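Local coordinates for NOL1/NOP2/sun family protein (Enterococcus faecium, PDB 3M4X) that probably methylates cytosine bases of ribosomal RNA, being a methyltransferase of the RsmB/RsmF (NOL1/NOP2/sun) family with a Rossmann-like catalytic domain and a PUA-like RNA-binding domain, at residues L18-E23 and R284-K289; M95-A100 and I231-T236; R212-L217 and I246-E251; S219-L224 and E251-T256; E241-I246 and S271-V276. One frame throughout, in Å; residues are numbered along the deposited sequence.

Interaction 1: L18-E23 and R284-K289; sequences LLLGEE and RIWPHK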
# COMPACT_ATOMS: atom_id res chain seq x y z
N LEU A 18 -25.65 24.86 -4.20
CA LEU A 18 -25.35 25.94 -3.25
C LEU A 18 -23.86 26.14 -2.97
O LEU A 18 -23.38 27.28 -2.89
CB LEU A 18 -26.10 25.72 -1.93
CG LEU A 18 -27.62 25.92 -1.96
CD1 LEU A 18 -28.20 25.62 -0.59
CD2 LEU A 18 -27.98 27.34 -2.40
N LEU A 19 -23.13 25.04 -2.80
CA LEU A 19 -21.70 25.12 -2.45
C LEU A 19 -20.87 25.66 -3.60
O LEU A 19 -19.94 26.45 -3.39
CB LEU A 19 -21.15 23.75 -2.05
CG LEU A 19 -20.86 23.39 -0.60
CD1 LEU A 19 -21.04 24.55 0.40
CD2 LEU A 19 -21.69 22.17 -0.22
N LEU A 20 -21.19 25.22 -4.82
CA LEU A 20 -20.34 25.49 -5.99
C LEU A 20 -20.79 26.68 -6.84
O LEU A 20 -19.99 27.24 -7.59
CB LEU A 20 -20.23 24.25 -6.89
CG LEU A 20 -19.37 23.12 -6.30
CD1 LEU A 20 -19.27 21.92 -7.25
CD2 LEU A 20 -17.99 23.67 -5.96
N GLY A 21 -22.05 27.07 -6.70
CA GLY A 21 -22.59 28.13 -7.52
C GLY A 21 -22.71 27.69 -8.97
O GLY A 21 -23.31 26.66 -9.27
N GLU A 22 -22.12 28.46 -9.88
CA GLU A 22 -22.31 28.18 -11.30
C GLU A 22 -21.37 27.07 -11.75
O GLU A 22 -21.58 26.43 -12.78
CB GLU A 22 -22.08 29.43 -12.15
CG GLU A 22 -20.65 29.93 -12.15
CD GLU A 22 -20.44 31.06 -13.14
OE1 GLU A 22 -19.45 31.80 -12.99
OE2 GLU A 22 -21.28 31.21 -14.06
N GLU A 23 -20.33 26.87 -10.96
CA GLU A 23 -19.37 25.81 -11.19
C GLU A 23 -20.08 24.46 -11.10
O GLU A 23 -19.63 23.46 -11.68
CB GLU A 23 -18.24 25.91 -10.17
CG GLU A 23 -17.13 24.92 -10.37
CD GLU A 23 -15.95 25.17 -9.46
OE1 GLU A 23 -16.00 26.12 -8.66
OE2 GLU A 23 -14.97 24.41 -9.56
N ARG A 284 -7.47 19.80 -3.21
CA ARG A 284 -8.69 19.21 -3.72
C ARG A 284 -8.50 18.75 -5.15
O ARG A 284 -7.82 19.40 -5.95
CB ARG A 284 -9.87 20.19 -3.63
CG ARG A 284 -10.60 20.12 -2.29
CD ARG A 284 -11.71 21.16 -2.21
NE ARG A 284 -12.51 21.04 -1.00
CZ ARG A 284 -13.57 20.23 -0.86
NH1 ARG A 284 -13.97 19.47 -1.87
NH2 ARG A 284 -14.22 20.19 0.29
N ILE A 285 -9.10 17.62 -5.47
CA ILE A 285 -9.14 17.16 -6.85
C ILE A 285 -10.60 17.08 -7.28
O ILE A 285 -11.38 16.32 -6.72
CB ILE A 285 -8.39 15.81 -7.00
CG1 ILE A 285 -6.90 16.02 -6.72
CG2 ILE A 285 -8.59 15.25 -8.41
CD1 ILE A 285 -6.10 14.76 -6.72
N TRP A 286 -10.96 17.92 -8.25
CA TRP A 286 -12.33 17.97 -8.77
C TRP A 286 -12.35 17.32 -10.15
O TRP A 286 -11.49 17.60 -10.98
CB TRP A 286 -12.80 19.42 -8.89
CG TRP A 286 -12.98 20.21 -7.60
CD1 TRP A 286 -12.14 21.16 -7.08
CD2 TRP A 286 -14.11 20.16 -6.71
NE1 TRP A 286 -12.66 21.68 -5.92
CE2 TRP A 286 -13.87 21.09 -5.67
CE3 TRP A 286 -15.30 19.42 -6.68
CZ2 TRP A 286 -14.77 21.29 -4.62
CZ3 TRP A 286 -16.19 19.62 -5.64
CH2 TRP A 286 -15.92 20.55 -4.62
N PRO A 287 -13.34 16.46 -10.41
CA PRO A 287 -13.41 15.69 -11.66
C PRO A 287 -13.63 16.59 -12.89
O PRO A 287 -13.22 16.25 -14.00
CB PRO A 287 -14.63 14.78 -11.47
CG PRO A 287 -15.02 14.90 -10.02
CD PRO A 287 -14.50 16.21 -9.53
N HIS A 288 -14.28 17.72 -12.70
CA HIS A 288 -14.55 18.61 -13.82
C HIS A 288 -13.37 19.54 -14.13
O HIS A 288 -13.38 20.25 -15.13
CB HIS A 288 -15.81 19.43 -13.55
CG HIS A 288 -15.70 20.35 -12.38
ND1 HIS A 288 -15.69 19.90 -11.07
CD2 HIS A 288 -15.62 21.70 -12.31
CE1 HIS A 288 -15.59 20.94 -10.25
NE2 HIS A 288 -15.55 22.04 -10.98
N LYS A 289 -12.35 19.48 -13.28
CA LYS A 289 -11.30 20.49 -13.25
C LYS A 289 -9.93 19.85 -13.39
O LYS A 289 -9.09 20.31 -14.17
CB LYS A 289 -11.34 21.23 -11.90
CG LYS A 289 -11.60 22.72 -11.97
CD LYS A 289 -11.31 23.34 -10.62
CE LYS A 289 -11.44 24.86 -10.61
NZ LYS A 289 -10.93 25.43 -9.32

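Interaction 2: M95-A100 and I231-T236; sequences MIVGTA and IYSTCT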
# COMPACT_ATOMS: atom_id res chain seq x y z
N MSE A 95 -3.57 8.31 -6.12
CA MSE A 95 -2.11 8.33 -6.03
C MSE A 95 -1.60 9.58 -5.33
O MSE A 95 -0.45 9.62 -4.88
CB MSE A 95 -1.48 8.24 -7.41
CG MSE A 95 -1.80 6.97 -8.17
SE MSE A 95 -0.78 7.01 -9.85
CE MSE A 95 -1.61 5.48 -10.74
N ILE A 96 -2.44 10.60 -5.25
CA ILE A 96 -2.02 11.87 -4.66
C ILE A 96 -1.68 11.69 -3.19
O ILE A 96 -0.82 12.37 -2.64
CB ILE A 96 -3.10 12.97 -4.80
CG1 ILE A 96 -2.51 14.35 -4.51
CG2 ILE A 96 -4.27 12.70 -3.86
CD1 ILE A 96 -1.35 14.69 -5.38
N VAL A 97 -2.36 10.75 -2.55
CA VAL A 97 -2.25 10.58 -1.11
C VAL A 97 -0.85 10.08 -0.75
O VAL A 97 -0.16 10.69 0.07
CB VAL A 97 -3.33 9.62 -0.60
CG1 VAL A 97 -3.17 9.37 0.86
CG2 VAL A 97 -4.71 10.20 -0.91
N GLY A 98 -0.43 8.99 -1.39
CA GLY A 98 0.90 8.45 -1.19
C GLY A 98 1.98 9.43 -1.57
O GLY A 98 3.03 9.51 -0.94
N THR A 99 1.72 10.22 -2.60
CA THR A 99 2.71 11.20 -3.02
C THR A 99 2.85 12.31 -1.98
O THR A 99 3.96 12.70 -1.63
CB THR A 99 2.38 11.75 -4.41
OG1 THR A 99 2.48 10.68 -5.35
CG2 THR A 99 3.34 12.87 -4.79
N ALA A 100 1.72 12.81 -1.48
CA ALA A 100 1.72 13.82 -0.42
C ALA A 100 2.49 13.35 0.80
O ALA A 100 3.21 14.12 1.42
CB ALA A 100 0.30 14.16 -0.02
N ILE A 231 -0.83 12.65 7.49
CA ILE A 231 -1.47 12.88 6.22
C ILE A 231 -2.91 12.36 6.30
O ILE A 231 -3.14 11.18 6.58
CB ILE A 231 -0.70 12.21 5.06
CG1 ILE A 231 0.64 12.91 4.80
CG2 ILE A 231 -1.54 12.24 3.78
CD1 ILE A 231 1.79 12.48 5.71
N TYR A 232 -3.87 13.26 6.07
CA TYR A 232 -5.30 12.91 6.08
C TYR A 232 -5.90 13.01 4.70
O TYR A 232 -5.67 13.97 3.96
CB TYR A 232 -6.07 13.85 7.01
CG TYR A 232 -7.58 13.66 6.99
CD1 TYR A 232 -8.16 12.59 7.64
CD2 TYR A 232 -8.42 14.57 6.34
CE1 TYR A 232 -9.53 12.42 7.66
CE2 TYR A 232 -9.80 14.41 6.34
CZ TYR A 232 -10.36 13.33 7.01
OH TYR A 232 -11.73 13.13 7.04
N SER A 233 -6.72 12.03 4.34
CA SER A 233 -7.29 12.02 3.01
C SER A 233 -8.66 11.38 2.97
O SER A 233 -9.04 10.60 3.85
CB SER A 233 -6.39 11.30 2.02
OG SER A 233 -6.60 9.90 2.11
N THR A 234 -9.37 11.69 1.90
CA THR A 234 -10.75 11.29 1.78
C THR A 234 -11.08 11.20 0.30
O THR A 234 -10.46 11.88 -0.52
CB THR A 234 -11.60 12.34 2.53
OG1 THR A 234 -12.26 11.72 3.65
CG2 THR A 234 -12.57 13.01 1.61
N CYS A 235 -12.03 10.35 -0.07
CA CYS A 235 -12.49 10.31 -1.46
C CYS A 235 -13.90 10.88 -1.56
O CYS A 235 -14.77 10.32 -2.21
CB CYS A 235 -12.40 8.89 -2.04
SG CYS A 235 -13.38 7.64 -1.19
N THR A 236 -14.12 12.01 -0.90
CA THR A 236 -15.41 12.65 -0.92
C THR A 236 -15.18 14.14 -1.04
O THR A 236 -14.08 14.62 -0.79
CB THR A 236 -16.23 12.35 0.35
OG1 THR A 236 -17.61 12.65 0.10
CG2 THR A 236 -15.72 13.16 1.56

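Interaction 3: R212-L217 and I246-E251; sequences RQQEIL and ISWLVE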
# COMPACT_ATOMS: atom_id res chain seq x y z
N ARG A 212 -17.00 9.86 12.72
CA ARG A 212 -16.14 8.68 12.70
C ARG A 212 -14.71 9.10 12.38
O ARG A 212 -13.74 8.57 12.94
CB ARG A 212 -16.65 7.64 11.71
CG ARG A 212 -16.40 6.20 12.15
CD ARG A 212 -16.98 5.19 11.16
NE ARG A 212 -16.89 3.81 11.66
CZ ARG A 212 -16.53 2.76 10.93
NH1 ARG A 212 -16.21 2.91 9.65
NH2 ARG A 212 -16.48 1.55 11.48
N GLN A 213 -14.57 10.09 11.50
CA GLN A 213 -13.26 10.59 11.15
C GLN A 213 -12.54 11.11 12.39
O GLN A 213 -11.35 10.86 12.60
CB GLN A 213 -13.36 11.66 10.05
CG GLN A 213 -13.40 11.05 8.65
CD GLN A 213 -14.43 11.69 7.74
OE1 GLN A 213 -14.94 11.05 6.82
NE2 GLN A 213 -14.75 12.95 8.00
N GLN A 214 -13.29 11.83 13.22
CA GLN A 214 -12.74 12.41 14.44
C GLN A 214 -12.27 11.34 15.40
O GLN A 214 -11.24 11.48 16.04
CB GLN A 214 -13.79 13.31 15.10
CG GLN A 214 -14.07 14.58 14.32
CD GLN A 214 -15.21 15.40 14.90
OE1 GLN A 214 -15.33 16.60 14.64
NE2 GLN A 214 -16.06 14.76 15.69
N GLU A 215 -13.03 10.26 15.50
CA GLU A 215 -12.66 9.15 16.37
C GLU A 215 -11.37 8.45 15.91
O GLU A 215 -10.50 8.13 16.72
CB GLU A 215 -13.81 8.14 16.47
CG GLU A 215 -15.02 8.68 17.22
CD GLU A 215 -16.34 8.13 16.71
OE1 GLU A 215 -16.35 6.98 16.22
OE2 GLU A 215 -17.36 8.84 16.82
N ILE A 216 -11.27 8.22 14.61
CA ILE A 216 -10.11 7.57 14.05
C ILE A 216 -8.88 8.45 14.29
O ILE A 216 -7.85 7.97 14.76
CB ILE A 216 -10.30 7.29 12.54
CG1 ILE A 216 -11.43 6.28 12.34
CG2 ILE A 216 -9.01 6.74 11.91
CD1 ILE A 216 -11.77 6.02 10.90
N LEU A 217 -9.03 9.75 14.03
CA LEU A 217 -7.95 10.72 14.17
C LEU A 217 -7.50 10.97 15.59
O LEU A 217 -6.35 11.35 15.82
CB LEU A 217 -8.35 12.06 13.55
CG LEU A 217 -8.35 12.14 12.03
CD1 LEU A 217 -9.03 13.43 11.62
CD2 LEU A 217 -6.90 12.08 11.51
N ILE A 246 -10.04 19.20 9.14
CA ILE A 246 -8.77 19.89 9.33
C ILE A 246 -8.84 21.05 10.34
O ILE A 246 -7.91 21.28 11.11
CB ILE A 246 -8.18 20.39 8.00
CG1 ILE A 246 -8.17 19.27 6.96
CG2 ILE A 246 -6.76 20.91 8.22
CD1 ILE A 246 -7.39 18.06 7.40
N SER A 247 -9.95 21.79 10.33
CA SER A 247 -10.15 22.86 11.30
C SER A 247 -10.22 22.27 12.69
O SER A 247 -9.55 22.72 13.60
CB SER A 247 -11.47 23.61 11.01
OG SER A 247 -11.48 24.10 9.69
N TRP A 248 -11.06 21.26 12.83
CA TRP A 248 -11.20 20.53 14.08
C TRP A 248 -9.83 20.05 14.60
O TRP A 248 -9.53 20.20 15.79
CB TRP A 248 -12.15 19.36 13.88
CG TRP A 248 -12.32 18.51 15.11
CD1 TRP A 248 -13.14 18.76 16.17
CD2 TRP A 248 -11.63 17.28 15.40
NE1 TRP A 248 -13.02 17.76 17.10
CE2 TRP A 248 -12.10 16.84 16.66
CE3 TRP A 248 -10.67 16.52 14.73
CZ2 TRP A 248 -11.65 15.66 17.25
CZ3 TRP A 248 -10.22 15.35 15.32
CH2 TRP A 248 -10.70 14.94 16.57
N LEU A 249 -9.01 19.48 13.72
CA LEU A 249 -7.65 19.08 14.10
C LEU A 249 -6.84 20.26 14.63
O LEU A 249 -6.22 20.17 15.68
CB LEU A 249 -6.90 18.44 12.92
CG LEU A 249 -7.21 16.98 12.58
CD1 LEU A 249 -6.49 16.52 11.30
CD2 LEU A 249 -6.83 16.11 13.76
N VAL A 250 -6.84 21.36 13.87
CA VAL A 250 -6.07 22.55 14.23
C VAL A 250 -6.57 23.21 15.52
O VAL A 250 -5.80 23.81 16.28
CB VAL A 250 -6.07 23.59 13.09
CG1 VAL A 250 -5.49 24.93 13.56
CG2 VAL A 250 -5.31 23.06 11.89
N GLU A 251 -7.87 23.10 15.78
CA GLU A 251 -8.44 23.70 16.97
C GLU A 251 -8.19 22.89 18.23
O GLU A 251 -8.08 23.44 19.32
CB GLU A 251 -9.94 23.95 16.79
CG GLU A 251 -10.21 25.14 15.88
CD GLU A 251 -11.61 25.15 15.29
OE1 GLU A 251 -12.35 24.16 15.50
OE2 GLU A 251 -11.95 26.13 14.61

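Interaction 4: S219-L224 and E251-T256; sequences SAIKML and ENYPVT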
# COMPACT_ATOMS: atom_id res chain seq x y z
N SER A 219 -7.32 8.74 17.82
CA SER A 219 -6.39 7.65 18.07
C SER A 219 -5.07 7.87 17.33
O SER A 219 -3.99 7.69 17.90
CB SER A 219 -7.00 6.31 17.69
OG SER A 219 -8.04 5.96 18.58
N ALA A 220 -5.17 8.27 16.06
CA ALA A 220 -4.00 8.45 15.22
C ALA A 220 -3.01 9.40 15.85
O ALA A 220 -1.82 9.11 15.95
CB ALA A 220 -4.40 8.96 13.81
N ILE A 221 -3.51 10.56 16.29
CA ILE A 221 -2.63 11.59 16.80
C ILE A 221 -1.80 11.14 18.00
O ILE A 221 -0.67 11.60 18.20
CB ILE A 221 -3.39 12.88 17.13
CG1 ILE A 221 -3.96 13.48 15.85
CG2 ILE A 221 -2.47 13.89 17.78
CD1 ILE A 221 -4.38 14.90 15.98
N LYS A 222 -2.35 10.22 18.80
CA LYS A 222 -1.60 9.68 19.93
C LYS A 222 -0.37 8.86 19.50
O LYS A 222 0.59 8.66 20.27
CB LYS A 222 -2.51 8.84 20.83
CG LYS A 222 -3.70 9.60 21.39
CD LYS A 222 -4.39 8.76 22.44
CE LYS A 222 -5.85 9.13 22.59
NZ LYS A 222 -6.56 8.05 23.35
N MSE A 223 -0.38 8.38 18.26
CA MSE A 223 0.71 7.52 17.81
C MSE A 223 1.85 8.26 17.11
O MSE A 223 2.78 7.65 16.61
CB MSE A 223 0.16 6.38 16.98
CG MSE A 223 -0.76 5.51 17.82
SE MSE A 223 -1.47 3.97 16.89
CE MSE A 223 -2.94 4.81 15.87
N LEU A 224 1.77 9.59 17.13
CA LEU A 224 2.73 10.44 16.44
C LEU A 224 3.88 10.80 17.36
O LEU A 224 3.67 11.06 18.55
CB LEU A 224 2.04 11.73 16.01
CG LEU A 224 1.84 12.15 14.55
CD1 LEU A 224 2.42 11.16 13.54
CD2 LEU A 224 0.36 12.44 14.29
N GLU A 251 -7.87 23.10 15.78
CA GLU A 251 -8.44 23.70 16.97
C GLU A 251 -8.19 22.89 18.23
O GLU A 251 -8.08 23.44 19.32
CB GLU A 251 -9.94 23.95 16.79
CG GLU A 251 -10.21 25.14 15.88
CD GLU A 251 -11.61 25.15 15.29
OE1 GLU A 251 -12.35 24.16 15.50
OE2 GLU A 251 -11.95 26.13 14.61
N ASN A 252 -8.08 21.57 18.07
CA ASN A 252 -8.04 20.71 19.24
C ASN A 252 -6.68 20.06 19.49
O ASN A 252 -6.50 19.36 20.50
CB ASN A 252 -9.15 19.67 19.17
CG ASN A 252 -10.53 20.31 19.26
OD1 ASN A 252 -11.21 20.48 18.24
ND2 ASN A 252 -10.94 20.69 20.47
N TYR A 253 -5.73 20.30 18.60
CA TYR A 253 -4.40 19.71 18.73
C TYR A 253 -3.29 20.66 18.32
O TYR A 253 -3.47 21.52 17.45
CB TYR A 253 -4.31 18.45 17.89
CG TYR A 253 -5.29 17.39 18.29
CD1 TYR A 253 -6.54 17.32 17.71
CD2 TYR A 253 -4.96 16.44 19.25
CE1 TYR A 253 -7.43 16.33 18.07
CE2 TYR A 253 -5.85 15.45 19.62
CZ TYR A 253 -7.08 15.40 19.02
OH TYR A 253 -7.98 14.41 19.38
N PRO A 254 -2.11 20.50 18.94
CA PRO A 254 -0.96 21.31 18.53
C PRO A 254 -0.42 20.86 17.17
O PRO A 254 0.69 20.34 17.09
CB PRO A 254 0.07 21.05 19.64
CG PRO A 254 -0.32 19.73 20.24
CD PRO A 254 -1.82 19.63 20.10
N VAL A 255 -1.20 21.07 16.12
CA VAL A 255 -0.78 20.69 14.76
C VAL A 255 -0.76 21.89 13.81
O VAL A 255 -1.57 22.80 13.92
CB VAL A 255 -1.72 19.62 14.16
CG1 VAL A 255 -1.66 18.34 14.98
CG2 VAL A 255 -3.17 20.17 14.08
N THR A 256 0.16 21.87 12.85
CA THR A 256 0.26 22.92 11.86
C THR A 256 -0.05 22.35 10.48
O THR A 256 0.35 21.23 10.16
CB THR A 256 1.64 23.57 11.85
OG1 THR A 256 2.64 22.55 11.81
CG2 THR A 256 1.86 24.42 13.09

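Interaction 5: E241-I246 and S271-V276; sequences ENEEII and SEWGSV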
# COMPACT_ATOMS: atom_id res chain seq x y z
N GLU A 241 -16.30 16.60 5.87
CA GLU A 241 -15.28 15.56 6.01
C GLU A 241 -13.86 16.01 5.64
O GLU A 241 -12.90 15.28 5.86
CB GLU A 241 -15.66 14.34 5.19
CG GLU A 241 -16.95 13.72 5.64
CD GLU A 241 -17.50 12.77 4.63
OE1 GLU A 241 -18.41 13.17 3.86
OE2 GLU A 241 -17.02 11.62 4.59
N ASN A 242 -13.75 17.21 5.09
CA ASN A 242 -12.48 17.73 4.62
C ASN A 242 -12.03 18.96 5.40
O ASN A 242 -11.37 18.83 6.43
CB ASN A 242 -12.58 18.04 3.12
CG ASN A 242 -12.94 16.82 2.27
OD1 ASN A 242 -13.37 16.95 1.12
ND2 ASN A 242 -12.76 15.63 2.84
N GLU A 243 -12.38 20.15 4.93
CA GLU A 243 -11.95 21.38 5.61
C GLU A 243 -12.40 21.45 7.07
O GLU A 243 -11.72 22.05 7.90
CB GLU A 243 -12.43 22.64 4.89
CG GLU A 243 -11.79 22.92 3.54
CD GLU A 243 -12.49 22.21 2.39
OE1 GLU A 243 -13.40 21.40 2.65
OE2 GLU A 243 -12.13 22.46 1.21
N GLU A 244 -13.55 20.88 7.39
CA GLU A 244 -14.05 20.98 8.76
C GLU A 244 -13.28 20.03 9.68
O GLU A 244 -13.02 20.37 10.82
CB GLU A 244 -15.57 20.76 8.85
CG GLU A 244 -16.38 21.91 8.25
CD GLU A 244 -17.90 21.75 8.42
OE1 GLU A 244 -18.32 21.05 9.36
OE2 GLU A 244 -18.66 22.32 7.61
N ILE A 245 -12.91 18.86 9.15
CA ILE A 245 -12.02 17.94 9.86
C ILE A 245 -10.63 18.55 10.14
O ILE A 245 -10.12 18.45 11.26
CB ILE A 245 -11.85 16.62 9.09
CG1 ILE A 245 -13.08 15.73 9.29
CG2 ILE A 245 -10.61 15.87 9.58
CD1 ILE A 245 -13.42 15.46 10.75
N ILE A 246 -10.04 19.20 9.14
CA ILE A 246 -8.77 19.89 9.33
C ILE A 246 -8.84 21.05 10.34
O ILE A 246 -7.91 21.28 11.11
CB ILE A 246 -8.18 20.39 8.00
CG1 ILE A 246 -8.17 19.27 6.96
CG2 ILE A 246 -6.76 20.91 8.22
CD1 ILE A 246 -7.39 18.06 7.40
N SER A 271 -10.94 28.09 2.20
CA SER A 271 -10.97 28.64 3.55
C SER A 271 -12.41 28.86 4.03
O SER A 271 -12.71 28.63 5.21
CB SER A 271 -10.19 29.95 3.61
OG SER A 271 -10.75 30.91 2.74
N GLU A 272 -13.31 29.27 3.14
CA GLU A 272 -14.69 29.53 3.54
C GLU A 272 -15.43 28.25 3.96
O GLU A 272 -16.49 28.32 4.56
CB GLU A 272 -15.47 30.29 2.45
CG GLU A 272 -15.74 29.50 1.16
CD GLU A 272 -14.62 29.63 0.14
OE1 GLU A 272 -13.49 30.02 0.52
OE2 GLU A 272 -14.86 29.34 -1.06
N TRP A 273 -14.86 27.09 3.65
CA TRP A 273 -15.47 25.84 4.11
C TRP A 273 -14.92 25.34 5.45
O TRP A 273 -15.36 24.32 5.97
CB TRP A 273 -15.35 24.75 3.04
CG TRP A 273 -16.15 25.04 1.82
CD1 TRP A 273 -17.13 25.99 1.69
CD2 TRP A 273 -16.06 24.38 0.56
NE1 TRP A 273 -17.64 25.96 0.42
CE2 TRP A 273 -17.01 24.98 -0.30
CE3 TRP A 273 -15.26 23.34 0.06
CZ2 TRP A 273 -17.19 24.58 -1.63
CZ3 TRP A 273 -15.45 22.93 -1.26
CH2 TRP A 273 -16.40 23.56 -2.09
N GLY A 274 -13.96 26.08 6.02
CA GLY A 274 -13.38 25.70 7.30
C GLY A 274 -13.49 26.81 8.32
O GLY A 274 -14.26 27.76 8.13
N SER A 275 -12.72 26.71 9.40
CA SER A 275 -12.71 27.77 10.41
C SER A 275 -11.32 28.12 10.92
O SER A 275 -11.20 28.73 11.98
CB SER A 275 -13.64 27.43 11.58
OG SER A 275 -13.25 26.25 12.25
N VAL A 276 -10.28 27.75 10.19
CA VAL A 276 -8.92 28.10 10.60
C VAL A 276 -8.13 28.57 9.39
O VAL A 276 -8.55 28.36 8.27
CB VAL A 276 -8.18 26.92 11.27
CG1 VAL A 276 -8.98 26.40 12.45
CG2 VAL A 276 -7.91 25.79 10.25

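Interaction 1: L18-E23 and R284-K289
Glu23 and His288 mark the nearest approach of two backbones that stay well apart, their CA atoms 9.1 Å from each other, so side chains alone bridge the gap. Segment 18-23 takes in the last turn of helix 10-20 and the residues after it, the helix giving way at Gly21, which has positive phi; segment 284-289 leaves strand 283-285 as a loop. The Glu23 chain runs extended, with CG opposite the backbone N (chi1 -176°), and crosses the His288 side chain at about a right angle. His288 NE2 donates a hydrogen bond to Glu23 OE2 at 2.8 Å, with an N-H...O angle of 161°. The oxygen lies in the imidazole plane and accepts through its anti lone pair, while the carboxylate is turned 67° from the ring. Lys289 runs alongside: its CE is 3.7 Å from Glu23 OE2, and its NZ, at 4.2 Å from that oxygen, is too far for a salt bridge. Beside this polar pair, Leu20 CD2 meets Trp286 CH2 obliquely at 4.0 Å, and Phe27 of helix 24-33 packs against both residues. The contact thus joins the N-terminal region to the methyltransferase domain. Glu23 OE1 forms a salt bridge with Arg270, so both carboxylate oxygens are engaged and the group's rotation is restrained; with Arg270 and Lys289 close by, the negative form of Glu23 is probably stabilised.

Interaction 2: M95-A100 and I231-T236
Val97 straddles Ser233 with both of its methyls, and here the contact is tight: Val97 CG2 stands 3.6 Å from Ser233 CB, and Val97 CG1 lies 3.7 Å from Ser233 OG. The valine sets CG1 anti to its amide nitrogen (chi1 176°), which presents the two branches together to the serine. Ser233 OG has its polar partner within the sheet, a weak hydrogen bond to Asp182 of strand 176-182. Helix 95-100 runs almost exactly antiparallel to strand 231-234, at 175°, with the axes 9.1 Å apart. This is helix-on-sheet packing in the Rossmann-like methyltransferase fold: strand 228-234 lies between strands 176-182 and 295-302, and Val297 of the latter also touches Val97 and Ala100. Looser contact follows toward Ile231. Its CG2 is 4.4 Å from Val97 CG1, and its CG1 is 4.4 Å from the carbonyl O of Ala100. This thinner part is nevertheless buried, whereas Thr99, on another side of the helix, is partly exposed and hydrogen-bonds through OG1 to the carbonyl of Tyr66.

Interaction 3: R212-L217 and I246-E251
Over one face of the Trp248 indole lies the Gln214 side chain, while Leu217 CB comes to the ring edge, 4.2 Å from Trp248 CZ3. Gln214 CG sits almost squarely above the six-membered ring, 3.7 Å from its centroid and 7° off the normal, a CH-pi contact. Beyond CG the glutamine continues extended across the indole, and its amide plane, tilted 27° from the ring, stacks with the carbonyl end inward, OE1 over the five-membered ring, 3.4 Å from Trp248 CD1. Trp248 places its CG anti to the backbone N, which extends the indole toward the glutamine. The two helices, 212-217 and 246-251, cross at -41° with axes 11.1 Å apart, a wide spacing filled by the indole. Both helices pack on the same side of the central sheet of the Rossmann-like domain, where Tyr232 of strand 228-234 touches Gln213, Leu217 and Ile246. On the sheet side of the interface the contact is aliphatic: Leu217 CD1 meets Leu249 CD1 at 4.0 Å, the two leucines crossing at about a right angle. Leu249 also reaches Leu230 and Leu300 of the sheet, whereas Gln214 and Trp248 remain partly exposed.

Interaction 4: S219-L224 and E251-T256
Ile221 directs CG1 away from its own carbonyl carbon (chi1 -65°) and continues extended to CD1 (chi2 -164°), while Tyr253, its CG also anti to the carbonyl carbon, turns its ring to receive that methyl. The contact lies where the helix layer of the Rossmann-like domain gives way to the edge of its sheet, at the ends of helices 205-222 and 243-252; Tyr253 is the first residue to leave helical geometry after the latter. From there the chain passes through an inverse gamma turn centred on Pro254, with Val255 N hydrogen-bonded to Tyr253 O at 2.7 Å, and enters strand 255-258. Ile221 CD1 lies over one face of the Tyr253 ring, 3.6 Å from the centroid and 13° off the normal, in a CH-pi contact. The isoleucine's other branch, CG2, sits toward one rim of the ring, 3.9 Å from Tyr253 CD2. Behind this pair Ile221 packs on Phe302 and Val255 on Leu300, both of strand 295-302. The same terminal methyl, Ile221 CD1, also comes to 4.5 Å from Val255 CG1.

Interaction 5: E241-I246 and S271-V276
Glu243 and Gly274 bring the two backbones close, with CA atoms 4.9 Å apart, where the first turn of helix 243-252 meets the loop that follows the short 3-10 segment 271-273. The absence of a side chain at Gly274 suits this closeness, because the direction a CB would take runs up against Glu243 O. Glu243 CB lies 3.9 Å from Gly274 N and 3.5 Å from Trp273 O. The Glu243 chain bends at chi2 (87°), folding its carboxylate against Trp273. There OE2 comes to the ring edge, 3.4 Å from Trp273 CE3, with carboxylate and indole planes 88° apart. This edge approach sets the carboxylate beside the ring's C-H rim; the main polar partner of the carboxylate is Arg284, whose NE forms a salt bridge with the same OE2, and Arg270 N also donates a hydrogen bond to that oxygen. Three neighbours therefore gather about OE2, and the two polar ones should stabilise its negative charge inside a buried setting. Glu244 adds a smaller contact through CG, 3.5 Å from Trp273 O. One turn further along helix 243-252, Ser247 OG receives a hydrogen bond from Ser275 N, while Ile246 packs on Phe296 and Ala298 of strand 295-302, so the loop is fastened to the outer side of a helix whose inner side rests on the sheet.

How the interactions relate
Interactions 3 and 4 are successive parts of one interface between helices 205-222 and 243-252, their centres about 8 Å apart; Leu249 CD2 touches Ile221 CD1 at 3.5 Å. Interaction 5 sits where the second of these helices starts. Its centre is about 10 Å from that of interaction 3, and Glu251 OE2 to Ser275 OG, 2.7 Å, ties the two. Leu19 CD1 packs 3.7 Å from Trp273 NE1, joining the N-terminal helix of interaction 1 to interaction 5. Interaction 2 lies closest to the chain's centre, about 12 Å away; Tyr232 OH on its strand probably hydrogen-bonds Glu241 O of interaction 5 at 2.7 Å, while Ile96 on its helix meets Ile285 of interaction 1.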